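Local coordinates for putative cytoplasmic protein (Salmonella typhimurium LT2, PDB 2Q02) that is of unknown function but binds zinc at the C-terminal end of a xylose isomerase-like TIM barrel and may act as an isomerase, at residues A[8-13]-A[241-246]; A[33-38]-A[66-71]; A[102-107]-A[136-141]; A[150-155]-A[186-191]; A[166-171]-A[193-198]. All coordinates share one frame; numbering follows the deposited sequence.

Overall arrangement
Starting from the N terminus, strand 9-12 is joined in contact 1 to strand 242-244, the last of the eight, so that this pairing closes the parallel barrel and encloses every other contact along the chain. Within that long loop, contact 2 closes first, tying strands 35-39 and 66-73 through one beta-alpha-beta unit. Contact 3 follows in series and does the same for strands 101-104 and 135-138. Contacts 4 and 5 then cross, their segments alternating: residues 150-155 and 186-191 join two elements of the outer helical layer, while 166-171 and 193-198 are neighbouring barrel strands beneath. Contacts 1, 3 and 5 meet at one zinc ion, to which contact 2 is linked through His197.

Contact 1: residues A[8-13]-A[241-246]; sequences RFCINR and IYAFEP. With ZN (zinc ion), chain E.
The rings of Phe9 and Phe244 lie nearly parallel, 21° apart, but are slid so far that they barely overlap, centroids 5.6 Å apart. They meet obliquely, Phe9 CD1 lying 3.7 Å from Phe244 CE2. Tyr242 O sits at the edge of the Phe9 ring and Ile11 CD1 at that of the Phe244 ring, each near the plane. At the N-terminal end the side chains of Arg8 and Tyr242 lie side by side, pointing the same way, their guanidinium and ring planes 36° apart, with Arg8 NH2 3.3 Å from Tyr242 CE2. Glu234 forms a salt bridge with Arg8 NH2 and a hydrogen bond with Tyr242 OH; Arg8 NE is held by Gly240 O. This is the seam of a TIM barrel, where the first strand pairs in parallel with the eighth. Backbone bonds run from Tyr242 N to Arg8 O, Cys10 N to Tyr242 O, Phe244 N to Cys10 O and Asn12 N to Phe244 O. On the other face, Cys10 CB packs 3.6 Å from Ala243 CB. At the C-terminal end the Asn12 and Glu245 side chains lie alongside. Glu245 binds zinc through OE1 at 2.1 Å, and its OE2 forms a salt bridge with Arg39.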
# COMPACT_ATOMS: atom_id res chain seq x y z
N ARG A 8 -0.54 -10.83 -10.90
CA ARG A 8 -0.06 -10.42 -9.58
C ARG A 8 0.15 -8.92 -9.43
O ARG A 8 0.48 -8.47 -8.34
CB ARG A 8 1.27 -11.11 -9.23
CG ARG A 8 1.18 -12.60 -9.02
CD ARG A 8 2.55 -13.23 -8.84
NE ARG A 8 3.23 -12.71 -7.65
CZ ARG A 8 4.51 -12.91 -7.35
NH1 ARG A 8 5.29 -13.64 -8.13
NH2 ARG A 8 5.03 -12.36 -6.26
N PHE A 9 0.01 -8.14 -10.50
CA PHE A 9 0.20 -6.69 -10.40
C PHE A 9 -1.11 -5.98 -10.07
O PHE A 9 -2.19 -6.40 -10.51
CB PHE A 9 0.86 -6.11 -11.66
CG PHE A 9 2.32 -6.45 -11.78
CD1 PHE A 9 3.24 -5.96 -10.86
CD2 PHE A 9 2.78 -7.26 -12.82
CE1 PHE A 9 4.59 -6.28 -10.93
CE2 PHE A 9 4.16 -7.57 -12.92
CZ PHE A 9 5.06 -7.08 -11.96
N CYS A 10 -1.01 -4.91 -9.28
CA CYS A 10 -2.18 -4.14 -8.80
C CYS A 10 -1.92 -2.66 -9.03
O CYS A 10 -0.80 -2.18 -8.84
CB CYS A 10 -2.40 -4.39 -7.29
SG CYS A 10 -3.78 -3.52 -6.48
N ILE A 11 -2.93 -1.93 -9.45
CA ILE A 11 -2.75 -0.51 -9.67
C ILE A 11 -3.43 0.25 -8.54
O ILE A 11 -4.66 0.19 -8.38
CB ILE A 11 -3.28 -0.05 -11.04
CG1 ILE A 11 -2.83 -1.02 -12.16
CG2 ILE A 11 -2.83 1.39 -11.32
CD1 ILE A 11 -1.34 -1.24 -12.28
N ASN A 12 -2.62 0.95 -7.77
CA ASN A 12 -3.13 1.83 -6.73
C ASN A 12 -3.70 3.13 -7.39
O ASN A 12 -3.09 3.71 -8.31
CB ASN A 12 -2.02 2.13 -5.71
CG ASN A 12 -2.53 2.80 -4.46
OD1 ASN A 12 -3.14 3.87 -4.54
ND2 ASN A 12 -2.28 2.20 -3.29
N ARG A 13 -4.85 3.58 -6.89
CA ARG A 13 -5.53 4.74 -7.46
C ARG A 13 -4.77 6.07 -7.31
O ARG A 13 -5.13 7.04 -7.97
CB ARG A 13 -6.94 4.90 -6.91
CG ARG A 13 -7.79 5.86 -7.73
CD ARG A 13 -9.16 6.13 -7.13
NE ARG A 13 -9.92 7.09 -7.96
CZ ARG A 13 -10.85 7.92 -7.50
NH1 ARG A 13 -11.19 7.93 -6.22
NH2 ARG A 13 -11.46 8.75 -8.34
N ILE A 241 1.04 -9.97 -4.05
CA ILE A 241 0.73 -8.92 -5.01
C ILE A 241 1.75 -7.76 -4.95
O ILE A 241 2.19 -7.33 -3.86
CB ILE A 241 -0.71 -8.37 -4.76
CG1 ILE A 241 -1.74 -9.50 -4.98
CG2 ILE A 241 -1.01 -7.17 -5.65
CD1 ILE A 241 -3.16 -9.18 -4.51
N TYR A 242 2.12 -7.27 -6.13
CA TYR A 242 2.87 -6.05 -6.27
C TYR A 242 1.91 -4.99 -6.79
O TYR A 242 1.29 -5.14 -7.85
CB TYR A 242 4.03 -6.26 -7.26
CG TYR A 242 5.12 -7.20 -6.77
CD1 TYR A 242 6.03 -6.79 -5.79
CD2 TYR A 242 5.25 -8.49 -7.31
CE1 TYR A 242 7.02 -7.63 -5.35
CE2 TYR A 242 6.27 -9.35 -6.87
CZ TYR A 242 7.14 -8.90 -5.88
OH TYR A 242 8.15 -9.70 -5.42
N ALA A 243 1.80 -3.90 -6.03
CA ALA A 243 0.91 -2.78 -6.33
C ALA A 243 1.75 -1.55 -6.50
O ALA A 243 2.59 -1.28 -5.66
CB ALA A 243 -0.08 -2.56 -5.19
N PHE A 244 1.50 -0.81 -7.58
CA PHE A 244 2.23 0.41 -7.91
C PHE A 244 1.55 1.59 -7.21
O PHE A 244 0.35 1.80 -7.39
CB PHE A 244 2.28 0.62 -9.43
CG PHE A 244 3.20 -0.35 -10.13
CD1 PHE A 244 4.58 -0.23 -10.02
CD2 PHE A 244 2.69 -1.41 -10.89
CE1 PHE A 244 5.43 -1.13 -10.66
CE2 PHE A 244 3.54 -2.31 -11.55
CZ PHE A 244 4.91 -2.18 -11.43
N GLU A 245 2.33 2.33 -6.39
CA GLU A 245 1.80 3.41 -5.54
C GLU A 245 2.71 4.67 -5.59
O GLU A 245 3.40 4.99 -4.63
CB GLU A 245 1.58 2.93 -4.09
CG GLU A 245 0.88 3.97 -3.18
CD GLU A 245 0.99 3.67 -1.68
OE1 GLU A 245 2.07 3.25 -1.22
OE2 GLU A 245 0.01 3.88 -0.94
N PRO A 246 2.71 5.38 -6.71
CA PRO A 246 3.33 6.69 -6.74
C PRO A 246 2.49 7.78 -6.02
O PRO A 246 1.27 7.62 -5.87
CB PRO A 246 3.43 6.98 -8.23
CG PRO A 246 2.28 6.29 -8.80
CD PRO A 246 2.15 5.02 -8.03
ZN ZN E . 2.50 2.27 0.63

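Contact 2: residues A[33-38]-A[66-71]; sequences FNKVEL and EIVTIN
Glu37 OE2 is gripped from the neighbouring strand by two donors, Thr69 OG1 at 2.5 Å and Asn71 ND2 at 3.0 Å. The hydroxyl approaches along the anti lone pair, on the side away from OE1. The amide instead comes from above the carboxylate, 67° out of its plane, although OE2 lies almost in the amide's own plane. Thr69 OG1 stands between the backbone N and the carbonyl carbon (chi1 85°), a rotation that sets it alongside the Glu37 side chain. Between the strands, bonds from Glu66 N to Asn34 O, Val36 N to Glu66 O and Val68 N to Val36 O lead to a step near Val68, whose backbone is helical (psi -47°). Beyond it Leu38 N bonds to Thr69 O and Asn71 N to Leu38 O. Lys35 lays its CB and CG across Val68 CG2, each at 3.8 Å, while its NZ bonds to Asn34 OD1 and to Thr7 O. On the opposite face Leu38 CD1 meets Ile67 CD1 at 4.0 Å. These are consecutive parallel strands of one beta-alpha-beta unit, with helix 53-62 between them. Glu37 OE2 also accepts from NE2 of the zinc ligand His197. Glu37 is therefore a second-shell residue, itself positioned by Thr69 and Asn71, that would help hold the imidazole's rotation and may strengthen ND1 as a donor to the metal.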
# COMPACT_ATOMS: atom_id res chain seq x y z
N PHE A 33 -4.87 -5.71 -16.37
CA PHE A 33 -4.68 -6.08 -14.96
C PHE A 33 -6.05 -6.26 -14.34
O PHE A 33 -7.04 -5.81 -14.88
CB PHE A 33 -3.86 -5.02 -14.21
CG PHE A 33 -2.52 -4.80 -14.80
CD1 PHE A 33 -1.54 -5.79 -14.70
CD2 PHE A 33 -2.24 -3.66 -15.54
CE1 PHE A 33 -0.30 -5.62 -15.28
CE2 PHE A 33 -1.00 -3.48 -16.14
CZ PHE A 33 -0.03 -4.46 -16.00
N ASN A 34 -6.09 -6.95 -13.21
CA ASN A 34 -7.36 -7.30 -12.57
C ASN A 34 -7.40 -6.94 -11.08
O ASN A 34 -8.23 -7.45 -10.34
CB ASN A 34 -7.64 -8.80 -12.77
CG ASN A 34 -6.57 -9.70 -12.13
OD1 ASN A 34 -5.77 -9.27 -11.28
ND2 ASN A 34 -6.55 -10.95 -12.55
N LYS A 35 -6.52 -6.04 -10.67
CA LYS A 35 -6.41 -5.62 -9.27
C LYS A 35 -6.21 -4.13 -9.14
O LYS A 35 -5.44 -3.54 -9.90
CB LYS A 35 -5.24 -6.35 -8.58
CG LYS A 35 -5.49 -7.86 -8.42
CD LYS A 35 -4.28 -8.64 -7.91
CE LYS A 35 -4.67 -10.07 -7.60
NZ LYS A 35 -5.17 -10.63 -8.84
N VAL A 36 -6.93 -3.52 -8.19
CA VAL A 36 -6.73 -2.12 -7.82
C VAL A 36 -6.79 -1.91 -6.33
O VAL A 36 -7.18 -2.80 -5.59
CB VAL A 36 -7.81 -1.16 -8.42
CG1 VAL A 36 -7.72 -1.13 -9.92
CG2 VAL A 36 -9.22 -1.57 -7.96
N GLU A 37 -6.41 -0.72 -5.90
CA GLU A 37 -6.61 -0.24 -4.55
C GLU A 37 -7.35 1.08 -4.63
O GLU A 37 -7.01 1.94 -5.45
CB GLU A 37 -5.27 0.02 -3.86
CG GLU A 37 -4.40 -1.21 -3.62
CD GLU A 37 -3.13 -0.86 -2.86
OE1 GLU A 37 -2.12 -0.52 -3.54
OE2 GLU A 37 -3.15 -0.90 -1.59
N LEU A 38 -8.34 1.26 -3.76
CA LEU A 38 -8.99 2.56 -3.60
C LEU A 38 -8.39 3.30 -2.39
O LEU A 38 -7.56 2.75 -1.67
CB LEU A 38 -10.51 2.41 -3.48
CG LEU A 38 -11.26 1.94 -4.75
CD1 LEU A 38 -12.75 1.84 -4.48
CD2 LEU A 38 -11.01 2.85 -5.94
N GLU A 66 -10.66 -6.88 -8.98
CA GLU A 66 -10.72 -7.05 -7.54
C GLU A 66 -10.19 -5.78 -6.88
O GLU A 66 -9.09 -5.34 -7.18
CB GLU A 66 -9.87 -8.25 -7.09
CG GLU A 66 -9.43 -8.18 -5.61
CD GLU A 66 -8.89 -9.51 -5.05
OE1 GLU A 66 -8.02 -10.16 -5.70
OE2 GLU A 66 -9.34 -9.90 -3.93
N ILE A 67 -10.96 -5.20 -5.96
CA ILE A 67 -10.45 -4.12 -5.14
C ILE A 67 -9.71 -4.76 -3.97
O ILE A 67 -10.33 -5.34 -3.09
CB ILE A 67 -11.59 -3.22 -4.63
CG1 ILE A 67 -12.30 -2.57 -5.82
CG2 ILE A 67 -11.04 -2.16 -3.64
CD1 ILE A 67 -13.59 -1.89 -5.48
N VAL A 68 -8.39 -4.69 -3.97
CA VAL A 68 -7.58 -5.45 -3.03
C VAL A 68 -7.51 -4.76 -1.68
O VAL A 68 -7.67 -5.41 -0.65
CB VAL A 68 -6.13 -5.70 -3.54
CG1 VAL A 68 -5.33 -6.46 -2.50
CG2 VAL A 68 -6.13 -6.44 -4.92
N THR A 69 -7.25 -3.46 -1.67
CA THR A 69 -7.29 -2.74 -0.39
C THR A 69 -7.93 -1.39 -0.49
O THR A 69 -8.16 -0.87 -1.59
CB THR A 69 -5.87 -2.49 0.24
OG1 THR A 69 -5.29 -1.30 -0.31
CG2 THR A 69 -4.93 -3.66 0.02
N ILE A 70 -8.20 -0.84 0.69
CA ILE A 70 -8.41 0.58 0.87
C ILE A 70 -7.27 1.17 1.70
O ILE A 70 -6.83 0.58 2.67
CB ILE A 70 -9.78 0.84 1.50
CG1 ILE A 70 -10.86 0.47 0.47
CG2 ILE A 70 -9.91 2.29 1.96
CD1 ILE A 70 -12.26 0.53 0.99
N ASN A 71 -6.76 2.30 1.25
CA ASN A 71 -5.76 3.10 1.98
C ASN A 71 -6.43 4.38 2.45
O ASN A 71 -6.94 5.12 1.61
CB ASN A 71 -4.62 3.54 1.05
CG ASN A 71 -3.75 2.40 0.59
OD1 ASN A 71 -2.64 2.22 1.12
ND2 ASN A 71 -4.23 1.62 -0.40

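Contact 3: residues A[102-107]-A[136-141]; sequences LVLCPL and GLVEPL. With ZN (zinc ion), chain E.
Leu104 meets Leu137 through its backbone and the base of its side chain: Leu104 N donates to Leu137 O at 2.7 Å, and Leu104 CB lies 3.6 Å from that same oxygen. Leu104 itself is on the face with Val138, where its CD1 and Val138 CG2 are 4.3 Å apart. Leu137 points to the other face, into the barrel, beside Val103, and its N-H bonds to Leu102 O. Glu139 continues the pattern, its N donating to Leu104 O in a nearly straight bond (177°). Its CG is anti to the backbone N (chi1 177°); the chain runs on extended across Val103, and Glu139 OE2 lies 2.1 Å from the zinc ion. Its OE1 is not a ligand; it lies 3.7 Å from Val103 CG1, so an apolar methyl flanks the carboxylate. Asp170, His197 and Glu245 are the other protein ligands of this metal. Past the strands, Pro106 rests CD 3.1 Å from Glu139 O and 3.6 Å from Leu141 CG, so the two loops stay together after the pairing ends. The pair belongs to one beta-alpha-beta unit of the barrel. Helix 115-130 packs over the outer face, with Phe129 on Leu102 and Leu125 on Leu104, while strands 66-73 and 166-170 flank the pair.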
# COMPACT_ATOMS: atom_id res chain seq x y z
N LEU A 102 -8.00 -3.51 4.55
CA LEU A 102 -7.83 -2.10 4.85
C LEU A 102 -6.43 -1.91 5.43
O LEU A 102 -5.95 -2.69 6.28
CB LEU A 102 -8.92 -1.58 5.79
CG LEU A 102 -8.83 -0.19 6.43
CD1 LEU A 102 -8.99 0.89 5.39
CD2 LEU A 102 -9.89 -0.04 7.48
N VAL A 103 -5.77 -0.85 4.95
CA VAL A 103 -4.40 -0.55 5.35
C VAL A 103 -4.34 0.30 6.60
O VAL A 103 -5.10 1.26 6.76
CB VAL A 103 -3.66 0.20 4.21
CG1 VAL A 103 -2.26 0.61 4.66
CG2 VAL A 103 -3.58 -0.65 2.97
N LEU A 104 -3.40 -0.03 7.48
CA LEU A 104 -3.20 0.67 8.76
C LEU A 104 -1.80 1.33 8.82
O LEU A 104 -0.78 0.67 8.58
CB LEU A 104 -3.33 -0.32 9.92
CG LEU A 104 -4.68 -1.02 10.04
CD1 LEU A 104 -4.57 -2.27 10.88
CD2 LEU A 104 -5.74 -0.11 10.64
N CYS A 105 -1.77 2.62 9.11
CA CYS A 105 -0.53 3.37 9.16
C CYS A 105 -0.26 3.91 10.55
O CYS A 105 -1.17 4.47 11.17
CB CYS A 105 -0.58 4.56 8.20
SG CYS A 105 -0.49 4.09 6.46
N PRO A 106 1.00 3.81 11.00
CA PRO A 106 1.36 4.20 12.37
C PRO A 106 1.49 5.70 12.52
O PRO A 106 1.70 6.39 11.54
CB PRO A 106 2.76 3.58 12.56
CG PRO A 106 3.37 3.65 11.17
CD PRO A 106 2.19 3.39 10.23
N LEU A 107 1.38 6.17 13.75
CA LEU A 107 1.63 7.58 14.07
C LEU A 107 3.00 8.00 13.52
O LEU A 107 3.97 7.25 13.59
CB LEU A 107 1.54 7.85 15.58
CG LEU A 107 1.70 9.32 16.02
CD1 LEU A 107 0.46 10.15 15.68
CD2 LEU A 107 2.02 9.44 17.50
N GLY A 136 -6.48 -6.97 7.72
CA GLY A 136 -5.69 -5.81 8.07
C GLY A 136 -4.27 -5.89 7.54
O GLY A 136 -3.61 -6.94 7.62
N LEU A 137 -3.80 -4.78 6.99
CA LEU A 137 -2.43 -4.67 6.53
C LEU A 137 -1.73 -3.51 7.28
O LEU A 137 -2.11 -2.33 7.13
CB LEU A 137 -2.41 -4.43 5.01
CG LEU A 137 -2.75 -5.61 4.11
CD1 LEU A 137 -2.80 -5.16 2.68
CD2 LEU A 137 -1.72 -6.74 4.31
N VAL A 138 -0.74 -3.86 8.11
CA VAL A 138 0.04 -2.88 8.84
C VAL A 138 1.21 -2.43 7.98
O VAL A 138 2.06 -3.25 7.61
CB VAL A 138 0.58 -3.47 10.14
CG1 VAL A 138 1.54 -2.51 10.80
CG2 VAL A 138 -0.59 -3.85 11.09
N GLU A 139 1.24 -1.15 7.65
CA GLU A 139 2.32 -0.60 6.81
C GLU A 139 3.25 0.27 7.63
O GLU A 139 2.91 1.41 7.95
CB GLU A 139 1.75 0.27 5.70
CG GLU A 139 2.82 0.94 4.83
CD GLU A 139 2.27 1.46 3.53
OE1 GLU A 139 1.06 1.72 3.46
OE2 GLU A 139 3.06 1.61 2.57
N PRO A 140 4.43 -0.25 7.98
CA PRO A 140 5.45 0.60 8.56
C PRO A 140 5.86 1.75 7.62
O PRO A 140 5.95 1.58 6.39
CB PRO A 140 6.64 -0.34 8.78
CG PRO A 140 6.14 -1.71 8.69
CD PRO A 140 4.85 -1.67 7.90
N LEU A 141 6.09 2.93 8.23
CA LEU A 141 6.56 4.11 7.53
C LEU A 141 8.00 4.34 7.92
O LEU A 141 8.33 4.37 9.10
CB LEU A 141 5.75 5.34 7.91
CG LEU A 141 4.24 5.21 7.83
CD1 LEU A 141 3.60 6.42 8.42
CD2 LEU A 141 3.78 5.00 6.41
ZN ZN E . 2.50 2.27 0.63

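Contact 4: residues A[150-155]-A[186-191]; sequences SAVWAQ and SRIDIS
The side chains of Gln155 and Ile188 cross at about a right angle, with Ile188 CD1 3.3 Å from Gln155 OE1. Gln155 is extended beyond CG and carries its amide to the backbone of Asp189, which it holds from both ends. Asp189 N donates to Gln155 OE1 at 2.8 Å in a nearly straight bond (173°), in the carbonyl plane and on a lone pair. In return Gln155 NE2 donates to Asp189 O at 2.7 Å, somewhat more bent at 144°. The amide thus pairs with both backbone polar groups of one residue, its flip being set by the two opposite demands. A water donates both to Gln155 OE1 and to Arg187 O, so OE1 has two donors. One turn back, Val152 crosses Arg187 at about a right angle, both methyls 3.9 Å from Arg187 CB, while Ile188 CD1 also reaches Ala151 CB. Ser150 begins this helix as its N-cap, OG accepting from Trp153 N. Ala151, Ala154 and Gln155 rest on Val167 of strand 166-170. Ile188 is where helix 180-187 gives way to the loop before strand 193-198, and helix 151-161 is thereby fastened to that loop in the outer helical layer of the TIM barrel.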
# COMPACT_ATOMS: atom_id res chain seq x y z
N SER A 150 10.18 -0.51 11.22
CA SER A 150 10.69 -1.83 10.85
C SER A 150 9.54 -2.78 10.56
O SER A 150 8.63 -2.97 11.38
CB SER A 150 11.56 -2.43 11.95
OG SER A 150 11.86 -3.79 11.69
N ALA A 151 9.60 -3.38 9.37
CA ALA A 151 8.69 -4.45 9.00
C ALA A 151 8.89 -5.69 9.88
O ALA A 151 7.91 -6.36 10.26
CB ALA A 151 8.84 -4.80 7.52
N VAL A 152 10.15 -5.98 10.22
CA VAL A 152 10.49 -7.12 11.08
C VAL A 152 9.83 -6.97 12.46
O VAL A 152 9.19 -7.90 12.95
CB VAL A 152 12.04 -7.23 11.25
CG1 VAL A 152 12.41 -8.09 12.47
CG2 VAL A 152 12.67 -7.77 9.99
N TRP A 153 9.99 -5.80 13.06
CA TRP A 153 9.45 -5.48 14.38
C TRP A 153 7.92 -5.44 14.32
O TRP A 153 7.26 -5.91 15.24
CB TRP A 153 10.04 -4.15 14.85
CG TRP A 153 9.61 -3.65 16.18
CD1 TRP A 153 8.92 -2.49 16.42
CD2 TRP A 153 9.84 -4.25 17.46
NE1 TRP A 153 8.71 -2.34 17.78
CE2 TRP A 153 9.27 -3.40 18.44
CE3 TRP A 153 10.49 -5.43 17.88
CZ2 TRP A 153 9.32 -3.69 19.81
CZ3 TRP A 153 10.55 -5.71 19.28
CH2 TRP A 153 9.96 -4.84 20.21
N ALA A 154 7.37 -4.91 13.22
CA ALA A 154 5.92 -4.93 13.00
C ALA A 154 5.37 -6.36 12.99
O ALA A 154 4.31 -6.62 13.55
CB ALA A 154 5.57 -4.20 11.71
N GLN A 155 6.08 -7.28 12.33
CA GLN A 155 5.67 -8.68 12.29
C GLN A 155 5.70 -9.30 13.70
O GLN A 155 4.85 -10.10 14.06
CB GLN A 155 6.56 -9.49 11.33
CG GLN A 155 6.34 -9.18 9.88
CD GLN A 155 7.16 -10.05 8.93
OE1 GLN A 155 8.28 -10.50 9.25
NE2 GLN A 155 6.61 -10.29 7.74
N SER A 186 17.36 -12.34 7.17
CA SER A 186 17.33 -13.42 8.17
C SER A 186 16.09 -13.37 9.08
O SER A 186 15.65 -14.40 9.58
CB SER A 186 18.60 -13.39 9.03
OG SER A 186 18.91 -12.08 9.48
N ARG A 187 15.52 -12.18 9.25
CA ARG A 187 14.52 -11.95 10.28
C ARG A 187 13.11 -11.75 9.76
O ARG A 187 12.15 -11.89 10.53
CB ARG A 187 14.91 -10.75 11.14
CG ARG A 187 16.35 -10.80 11.67
CD ARG A 187 16.43 -10.29 13.09
NE ARG A 187 15.85 -11.28 14.00
CZ ARG A 187 15.14 -11.01 15.10
NH1 ARG A 187 14.89 -9.75 15.48
NH2 ARG A 187 14.66 -12.01 15.84
N ILE A 188 12.96 -11.43 8.48
CA ILE A 188 11.63 -11.20 7.91
C ILE A 188 10.92 -12.50 7.56
O ILE A 188 11.53 -13.44 7.05
CB ILE A 188 11.66 -10.28 6.64
CG1 ILE A 188 10.29 -9.64 6.42
CG2 ILE A 188 12.14 -11.05 5.39
CD1 ILE A 188 10.01 -8.47 7.34
N ASP A 189 9.63 -12.53 7.84
CA ASP A 189 8.79 -13.65 7.43
C ASP A 189 8.00 -13.29 6.16
O ASP A 189 7.07 -12.48 6.19
CB ASP A 189 7.85 -14.04 8.56
CG ASP A 189 7.48 -15.48 8.52
OD1 ASP A 189 7.55 -16.07 7.41
OD2 ASP A 189 7.12 -16.01 9.60
N ILE A 190 8.41 -13.89 5.04
CA ILE A 190 7.85 -13.59 3.72
C ILE A 190 6.38 -13.94 3.63
O ILE A 190 5.59 -13.24 2.98
CB ILE A 190 8.60 -14.37 2.62
CG1 ILE A 190 9.95 -13.70 2.35
CG2 ILE A 190 7.76 -14.52 1.32
CD1 ILE A 190 9.88 -12.24 1.81
N SER A 191 6.01 -15.03 4.29
CA SER A 191 4.64 -15.49 4.30
C SER A 191 3.70 -14.52 5.02
O SER A 191 2.50 -14.55 4.78
CB SER A 191 4.58 -16.88 4.96
OG SER A 191 4.56 -16.77 6.38
O HOH W 1 9.44 -11.56 11.27

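Contact 5: residues A[166-171]-A[193-198]; sequences KVLLDT and IGLVHL. With ZN (zinc ion), chain E.
Val167 O accepts from Gly194 N at 2.7 Å beside a beta bulge: Val167 pairs with Ile193 but Leu168 already with Leu195, so Gly194 is the extra residue. The Lys166 chain lies against it, with CD 3.8 Å from Gly194 CA. Beyond the bulge the pairing is regular, from Leu169 N to Leu195 O, His197 N to Leu169 O and Thr171 N to His197 O. These are the sixth and seventh strands of the TIM barrel, and their C-terminal ends supply two ligands of its zinc ion. Asp170 OD2 binds at 2.0 Å and His197 ND1 at 2.1 Å. The carboxylate stands nearly upright to the imidazole, their planes 81° apart, with OD2 at the ring's edge. Leu168 CD2 lies over one ring face, 3.7 Å from the His197 centroid in a CH-pi contact, the ring's NE2 being held by Glu37. Asp170 OD2 also accepts from Arg215, while the residue N-caps helix 171-176 through a weak bond from Phe172 N to OD1.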
# COMPACT_ATOMS: atom_id res chain seq x y z
N LYS A 166 -1.31 -8.84 8.53
CA LYS A 166 -0.04 -9.00 7.84
C LYS A 166 0.62 -7.64 7.60
O LYS A 166 0.01 -6.59 7.71
CB LYS A 166 -0.24 -9.73 6.52
CG LYS A 166 -0.46 -11.24 6.63
CD LYS A 166 -0.87 -11.82 5.29
CE LYS A 166 -0.48 -13.28 5.13
NZ LYS A 166 -1.51 -14.24 5.61
N VAL A 167 1.89 -7.67 7.23
CA VAL A 167 2.63 -6.46 6.99
C VAL A 167 2.55 -6.08 5.51
O VAL A 167 2.60 -6.94 4.63
CB VAL A 167 4.12 -6.61 7.45
CG1 VAL A 167 5.04 -5.61 6.76
CG2 VAL A 167 4.23 -6.48 8.96
N LEU A 168 2.42 -4.77 5.28
CA LEU A 168 2.46 -4.19 3.95
C LEU A 168 3.88 -3.61 3.74
O LEU A 168 4.27 -2.61 4.37
CB LEU A 168 1.40 -3.11 3.84
CG LEU A 168 1.04 -2.69 2.42
CD1 LEU A 168 -0.11 -1.65 2.48
CD2 LEU A 168 2.28 -2.17 1.63
N LEU A 169 4.64 -4.26 2.87
CA LEU A 169 6.00 -3.85 2.61
C LEU A 169 5.99 -2.81 1.48
O LEU A 169 5.64 -3.11 0.34
CB LEU A 169 6.85 -5.08 2.27
CG LEU A 169 8.38 -4.98 2.41
CD1 LEU A 169 8.95 -6.33 2.03
CD2 LEU A 169 9.00 -3.87 1.55
N ASP A 170 6.39 -1.60 1.80
CA ASP A 170 6.47 -0.54 0.82
C ASP A 170 7.96 -0.22 0.53
O ASP A 170 8.72 0.13 1.45
CB ASP A 170 5.73 0.64 1.42
CG ASP A 170 5.57 1.75 0.47
OD1 ASP A 170 6.60 2.17 -0.10
OD2 ASP A 170 4.43 2.21 0.31
N THR A 171 8.39 -0.38 -0.72
CA THR A 171 9.83 -0.28 -1.05
C THR A 171 10.44 1.09 -0.69
O THR A 171 11.61 1.16 -0.35
CB THR A 171 10.11 -0.53 -2.52
OG1 THR A 171 9.35 0.39 -3.31
CG2 THR A 171 9.79 -1.98 -2.90
N ILE A 193 3.97 -11.21 4.88
CA ILE A 193 3.93 -9.97 4.11
C ILE A 193 2.70 -10.10 3.22
O ILE A 193 2.64 -10.98 2.35
CB ILE A 193 5.21 -9.82 3.22
CG1 ILE A 193 6.42 -9.49 4.07
CG2 ILE A 193 5.03 -8.72 2.16
CD1 ILE A 193 7.73 -9.64 3.32
N GLY A 194 1.71 -9.24 3.43
CA GLY A 194 0.42 -9.38 2.74
C GLY A 194 0.31 -8.64 1.41
O GLY A 194 -0.56 -8.95 0.59
N LEU A 195 1.16 -7.64 1.24
CA LEU A 195 1.17 -6.85 0.02
C LEU A 195 2.47 -6.09 -0.09
O LEU A 195 3.13 -5.85 0.92
CB LEU A 195 0.01 -5.88 0.05
CG LEU A 195 -0.20 -4.92 -1.10
CD1 LEU A 195 -0.53 -5.69 -2.32
CD2 LEU A 195 -1.34 -3.95 -0.75
N VAL A 196 2.85 -5.74 -1.32
CA VAL A 196 4.03 -4.91 -1.55
C VAL A 196 3.64 -3.69 -2.38
O VAL A 196 2.90 -3.82 -3.36
CB VAL A 196 5.18 -5.69 -2.24
CG1 VAL A 196 6.35 -4.78 -2.52
CG2 VAL A 196 5.62 -6.88 -1.37
N HIS A 197 4.12 -2.52 -1.95
CA HIS A 197 3.90 -1.25 -2.62
C HIS A 197 5.22 -0.82 -3.28
O HIS A 197 6.26 -0.71 -2.61
CB HIS A 197 3.46 -0.15 -1.64
CG HIS A 197 2.00 -0.13 -1.34
ND1 HIS A 197 1.44 0.75 -0.45
CD2 HIS A 197 0.97 -0.89 -1.80
CE1 HIS A 197 0.14 0.55 -0.37
NE2 HIS A 197 -0.17 -0.45 -1.18
N LEU A 198 5.16 -0.59 -4.60
CA LEU A 198 6.30 -0.24 -5.41
C LEU A 198 6.11 1.19 -5.91
O LEU A 198 4.98 1.65 -6.18
CB LEU A 198 6.46 -1.19 -6.61
CG LEU A 198 6.57 -2.71 -6.42
CD1 LEU A 198 6.56 -3.44 -7.79
CD2 LEU A 198 7.81 -3.06 -5.63
ZN ZN E . 2.50 2.27 0.63